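Local coordinates for brain-specific angiogenesis inhibitor 1-associated protein 2-like protein 2 (Mus musculus, PDB 3OK8) that binds phosphoinositides, including phosphatidylinositol 4,5-bisphosphate, and induces planar or gently curved membrane structures through its I-BAR (IMD) domain, at the interface of chains A and B. Numbering follows the deposited sequence. Chains: chain A/B, Brain-specific angiogenesis inhibitor 1-associated protein 2-like protein 2.

Contact 1: the interface of chains A and B. Residues chain A 28, 31-32, 35-36; chain B 53, 56-57, 59-60.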
# COMPACT_ATOMS: atom_id res chain seq x y z
N ALA A 28 22.74 13.03 -1.72
CA ALA A 28 21.38 12.66 -2.11
C ALA A 28 21.11 11.18 -1.89
O ALA A 28 19.96 10.78 -1.67
CB ALA A 28 21.10 13.04 -3.55
N ASN A 31 20.40 10.79 1.83
CA ASN A 31 19.03 11.24 1.92
C ASN A 31 18.01 10.18 1.51
O ASN A 31 17.05 9.93 2.24
CB ASN A 31 18.82 12.49 1.07
CG ASN A 31 17.46 13.11 1.26
OD1 ASN A 31 16.76 13.42 0.29
ND2 ASN A 31 17.06 13.28 2.52
N LEU A 32 18.20 9.58 0.34
CA LEU A 32 17.32 8.49 -0.11
C LEU A 32 17.33 7.32 0.87
O LEU A 32 16.32 6.62 1.00
CB LEU A 32 17.68 8.02 -1.52
CG LEU A 32 16.75 8.42 -2.67
CD1 LEU A 32 15.98 9.69 -2.36
CD2 LEU A 32 17.53 8.55 -3.98
N LEU A 35 15.00 8.88 3.73
CA LEU A 35 13.61 8.89 3.30
C LEU A 35 13.14 7.47 3.04
O LEU A 35 11.98 7.14 3.27
CB LEU A 35 13.46 9.74 2.04
CG LEU A 35 13.74 11.22 2.26
CD1 LEU A 35 13.74 11.97 0.94
CD2 LEU A 35 12.72 11.80 3.25
N GLY A 36 14.05 6.63 2.55
CA GLY A 36 13.75 5.24 2.26
C GLY A 36 13.38 4.47 3.52
O GLY A 36 12.47 3.65 3.52
N TYR B 53 9.76 10.39 -0.89
CA TYR B 53 10.86 9.59 -1.38
C TYR B 53 11.08 9.78 -2.87
O TYR B 53 12.22 9.94 -3.33
CB TYR B 53 10.58 8.11 -1.10
CG TYR B 53 11.65 7.21 -1.64
CD1 TYR B 53 11.58 6.74 -2.95
CD2 TYR B 53 12.74 6.86 -0.86
CE1 TYR B 53 12.56 5.93 -3.45
CE2 TYR B 53 13.73 6.06 -1.35
CZ TYR B 53 13.63 5.59 -2.65
OH TYR B 53 14.61 4.78 -3.14
N ALA B 56 12.35 13.13 -4.18
CA ALA B 56 13.81 13.18 -4.13
C ALA B 56 14.42 12.47 -5.33
O ALA B 56 15.35 12.98 -5.97
CB ALA B 56 14.32 12.56 -2.83
N ILE B 57 13.89 11.29 -5.64
CA ILE B 57 14.30 10.59 -6.86
C ILE B 57 14.21 11.50 -8.07
O ILE B 57 15.13 11.56 -8.89
CB ILE B 57 13.45 9.31 -7.09
CG1 ILE B 57 13.82 8.23 -6.08
CG2 ILE B 57 13.65 8.80 -8.50
CD1 ILE B 57 15.18 7.59 -6.33
N LYS B 59 14.30 14.81 -8.15
CA LYS B 59 15.25 15.92 -8.09
C LYS B 59 16.54 15.45 -8.77
O LYS B 59 17.16 16.17 -9.55
CB LYS B 59 15.54 16.30 -6.63
CG LYS B 59 16.74 15.55 -6.01
CD LYS B 59 16.52 15.15 -4.54
CE LYS B 59 17.45 14.01 -4.12
NZ LYS B 59 17.30 13.56 -2.69
N ILE B 60 16.90 14.21 -8.46
CA ILE B 60 18.11 13.60 -8.97
C ILE B 60 18.01 13.48 -10.48
O ILE B 60 18.98 13.76 -11.20
CB ILE B 60 18.35 12.25 -8.27
CG1 ILE B 60 18.71 12.52 -6.80
CG2 ILE B 60 19.41 11.42 -8.97
CD1 ILE B 60 19.33 11.35 -6.07
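A:Leu32 pushes its isobutyl group between B:Tyr53, B:Ala56, B:Ile57 and B:Ile60 where the first helices of the two subunits pack together, A 5-66 against B 7-64, in the antiparallel dimer of three-helix bundles that makes up this I-BAR (IMD) domain. The tight part of the contact is built around the two branches of this leucine. A:Leu32 CD1 presses on the methyl CB of B:Ala56 at 3.4 Å and lies near the backbone carbonyl of B:Tyr53. A:Leu32 CD2 points along helix B toward its C-terminal end and meets CD1 of B:Ile57, also at 3.4 Å, the two side chains crossing at about a right angle. Beyond it CD2 faces CD1 of B:Ile60, tip to tip. That same B:Ile60 CD1 reaches CB of A:Ala28, 3.5 Å away, one turn before A:Leu32. At chi1 -106° and chi2 25° the leucine side chain looks somewhat strained, perhaps the price of seating one methyl on B:Ala56 and the other on B:Ile57. B:Tyr53 flanks the other end. Its CG stands anti to the backbone N (chi1 177°), which carries the ring toward helix A, where its CD2–CE2 side meets the backbone; A:Gly36 N lies at the ring edge, in plane. B:Tyr53 CD2 comes to 3.7 Å from A:Gly36 CA, where the absence of a side chain probably lets the ring approach. The packing is looser along the side of A:Leu35 and A:Asn31. CD1 of A:Leu35 approaches B:Ala56 CB at 3.9 Å, from a different direction than A:Leu32. The polar part of the patch is here: B:Lys59, its chain bent at chi2, passes its CE by A:Ala28 CB at 3.8 Å and, approaching at a slant, brings its terminal amine NZ to the carboxamide oxygen OD1 of A:Asn31, a hydrogen bond of 3.0 Å.

Contact 2: the interface of chains A and B. Residues chain A 64, 67, 69-70, 73, 77; chain B 179, 182-183, 186-187.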
# COMPACT_ATOMS: atom_id res chain seq x y z
N ALA A 64 -20.46 -15.92 12.29
CA ALA A 64 -21.46 -16.25 11.28
C ALA A 64 -21.41 -17.73 10.92
O ALA A 64 -22.43 -18.33 10.56
CB ALA A 64 -21.28 -15.38 10.04
N SER A 67 -23.56 -19.49 13.37
CA SER A 67 -24.97 -19.14 13.28
C SER A 67 -25.82 -20.21 12.59
O SER A 67 -25.34 -21.28 12.22
CB SER A 67 -25.14 -17.80 12.55
OG SER A 67 -25.31 -18.00 11.16
N THR A 69 -28.27 -19.35 9.92
CA THR A 69 -28.53 -19.10 8.51
C THR A 69 -27.43 -18.34 7.76
O THR A 69 -27.52 -18.16 6.54
CB THR A 69 -29.87 -18.38 8.29
OG1 THR A 69 -29.84 -17.13 8.98
CG2 THR A 69 -31.07 -19.26 8.81
N SER A 70 -26.40 -17.90 8.47
CA SER A 70 -25.34 -17.08 7.84
C SER A 70 -24.01 -17.82 7.64
O SER A 70 -22.95 -17.19 7.62
CB SER A 70 -25.09 -15.78 8.63
OG SER A 70 -26.30 -15.18 9.09
N LEU A 73 -22.17 -16.68 4.30
CA LEU A 73 -21.61 -15.35 4.52
C LEU A 73 -20.43 -15.46 5.47
O LEU A 73 -19.43 -14.75 5.32
CB LEU A 73 -22.67 -14.40 5.07
CG LEU A 73 -23.79 -14.12 4.07
CD1 LEU A 73 -25.02 -13.55 4.76
CD2 LEU A 73 -23.30 -13.20 2.93
N LEU A 77 -16.39 -14.12 4.63
CA LEU A 77 -15.64 -13.16 5.43
C LEU A 77 -14.29 -13.73 5.89
O LEU A 77 -13.28 -13.03 5.93
CB LEU A 77 -16.46 -12.72 6.66
CG LEU A 77 -17.75 -11.97 6.33
CD1 LEU A 77 -18.73 -11.95 7.56
CD2 LEU A 77 -17.45 -10.56 5.87
N GLU B 179 -33.68 -14.32 12.73
CA GLU B 179 -32.54 -14.92 12.03
C GLU B 179 -32.30 -14.21 10.72
O GLU B 179 -31.15 -14.10 10.25
CB GLU B 179 -32.79 -16.41 11.80
CG GLU B 179 -32.64 -17.25 13.05
CD GLU B 179 -33.01 -18.71 12.85
OE1 GLU B 179 -33.72 -19.03 11.87
OE2 GLU B 179 -32.60 -19.55 13.69
N GLU B 182 -30.35 -10.87 11.66
CA GLU B 182 -28.97 -11.19 11.97
C GLU B 182 -28.17 -11.44 10.69
O GLU B 182 -27.02 -11.02 10.56
CB GLU B 182 -28.95 -12.45 12.83
CG GLU B 182 -27.67 -12.69 13.57
CD GLU B 182 -27.48 -14.16 13.91
OE1 GLU B 182 -28.16 -15.01 13.29
OE2 GLU B 182 -26.66 -14.45 14.79
N LYS B 183 -28.80 -12.14 9.75
CA LYS B 183 -28.17 -12.46 8.48
C LYS B 183 -28.07 -11.26 7.55
O LYS B 183 -27.09 -11.14 6.83
CB LYS B 183 -28.89 -13.61 7.78
CG LYS B 183 -28.51 -13.79 6.33
CD LYS B 183 -28.60 -15.24 5.89
CE LYS B 183 -30.05 -15.68 5.72
NZ LYS B 183 -30.80 -14.77 4.81
N TYR B 186 -24.71 -9.54 8.51
CA TYR B 186 -23.56 -10.21 7.90
C TYR B 186 -23.54 -9.95 6.39
O TYR B 186 -22.48 -9.69 5.81
CB TYR B 186 -23.59 -11.72 8.16
CG TYR B 186 -23.27 -12.12 9.59
CD1 TYR B 186 -22.04 -11.82 10.15
CD2 TYR B 186 -24.20 -12.81 10.37
CE1 TYR B 186 -21.74 -12.18 11.46
CE2 TYR B 186 -23.91 -13.19 11.68
CZ TYR B 186 -22.68 -12.86 12.22
OH TYR B 186 -22.39 -13.23 13.52
N ARG B 187 -24.70 -10.01 5.76
CA ARG B 187 -24.76 -9.74 4.33
C ARG B 187 -24.26 -8.35 3.95
O ARG B 187 -23.66 -8.18 2.90
CB ARG B 187 -26.17 -9.94 3.76
CG ARG B 187 -26.14 -10.09 2.24
CD ARG B 187 -27.48 -9.79 1.60
NE ARG B 187 -28.55 -10.57 2.22
CZ ARG B 187 -29.64 -10.05 2.77
NH1 ARG B 187 -30.55 -10.85 3.31
NH2 ARG B 187 -29.84 -8.73 2.77
O HOH W 1 -28.04 -16.55 10.93
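B:Tyr186 lays its phenol ring against A:Ala64 and A:Ser70, where helix 154-221 of one I-BAR (IMD) subunit packs on the turn joining the first two helices of the other. Ring packing comes first: the methyl CB of A:Ala64 sits over the centre of one face of the B:Tyr186 ring, 3.5 Å from its centroid, a CH-pi contact. CB of A:Ser70 lies 3.6 Å from CD2 of B:Tyr186. CG of the tyrosine is anti to its carbonyl carbon (chi1 -72°), placing the ring beneath the end of helix A 5-66. An alanine in place of B:Tyr186 would probably open a gap under A:Ala64 and leave its methyl and the CB of A:Ser70 without their aromatic support. Aliphatic contacts extend the patch. CD1 of A:Leu73 lies 3.8 Å from CG of B:Lys183 and also touches the backbone of B:Arg187. B:Lys183, bent at chi2, chi3 and chi4, crosses A:Thr69 at about a right angle, its CE 3.7 Å from the threonine CB. Polar linkage across the contact runs through water 1. B:Glu182, extended beyond CG, offers carboxylate OE1 to water 1 at 2.8 Å; on the other side lie the hydroxyl OG1 and backbone N of A:Thr69 and the hydroxyls OG of A:Ser67 and A:Ser70, at 2.7 to 3.1 Å from water 1. Five polar atoms are more than a tetrahedral water can bond at once, so some of them probably share or alternate. The water thus ties the turn to the carboxylate. Bonds within chain A brace the turn itself: A:Ser67 OG bonds to the carbonyl oxygen of A:Ala64, at a C=O···donor angle of 134°, and receives the backbone N of A:Ser70 at 2.9 Å. In the fold, the site spans the end of helix A 5-66, the connecting residues and the start of helix A 71-147, docked along the flank of the partner's third helix.

Contact 1 and contact 2 lie about 49 Å apart, measured between the centres of their C-alpha atoms, and share no residue. Helix A 5-66 joins them: its middle portion takes part in contact 1 and its last turn in contact 2. On chain B the partners differ, the first helix in contact 1 and the third in contact 2, so one long helix of A touches two helices of its mate. Since the interface is two-fold symmetric, each contact recurs with the chains exchanged. Such widely spaced attachments are likely to hold the elongated antiparallel dimer together along its length.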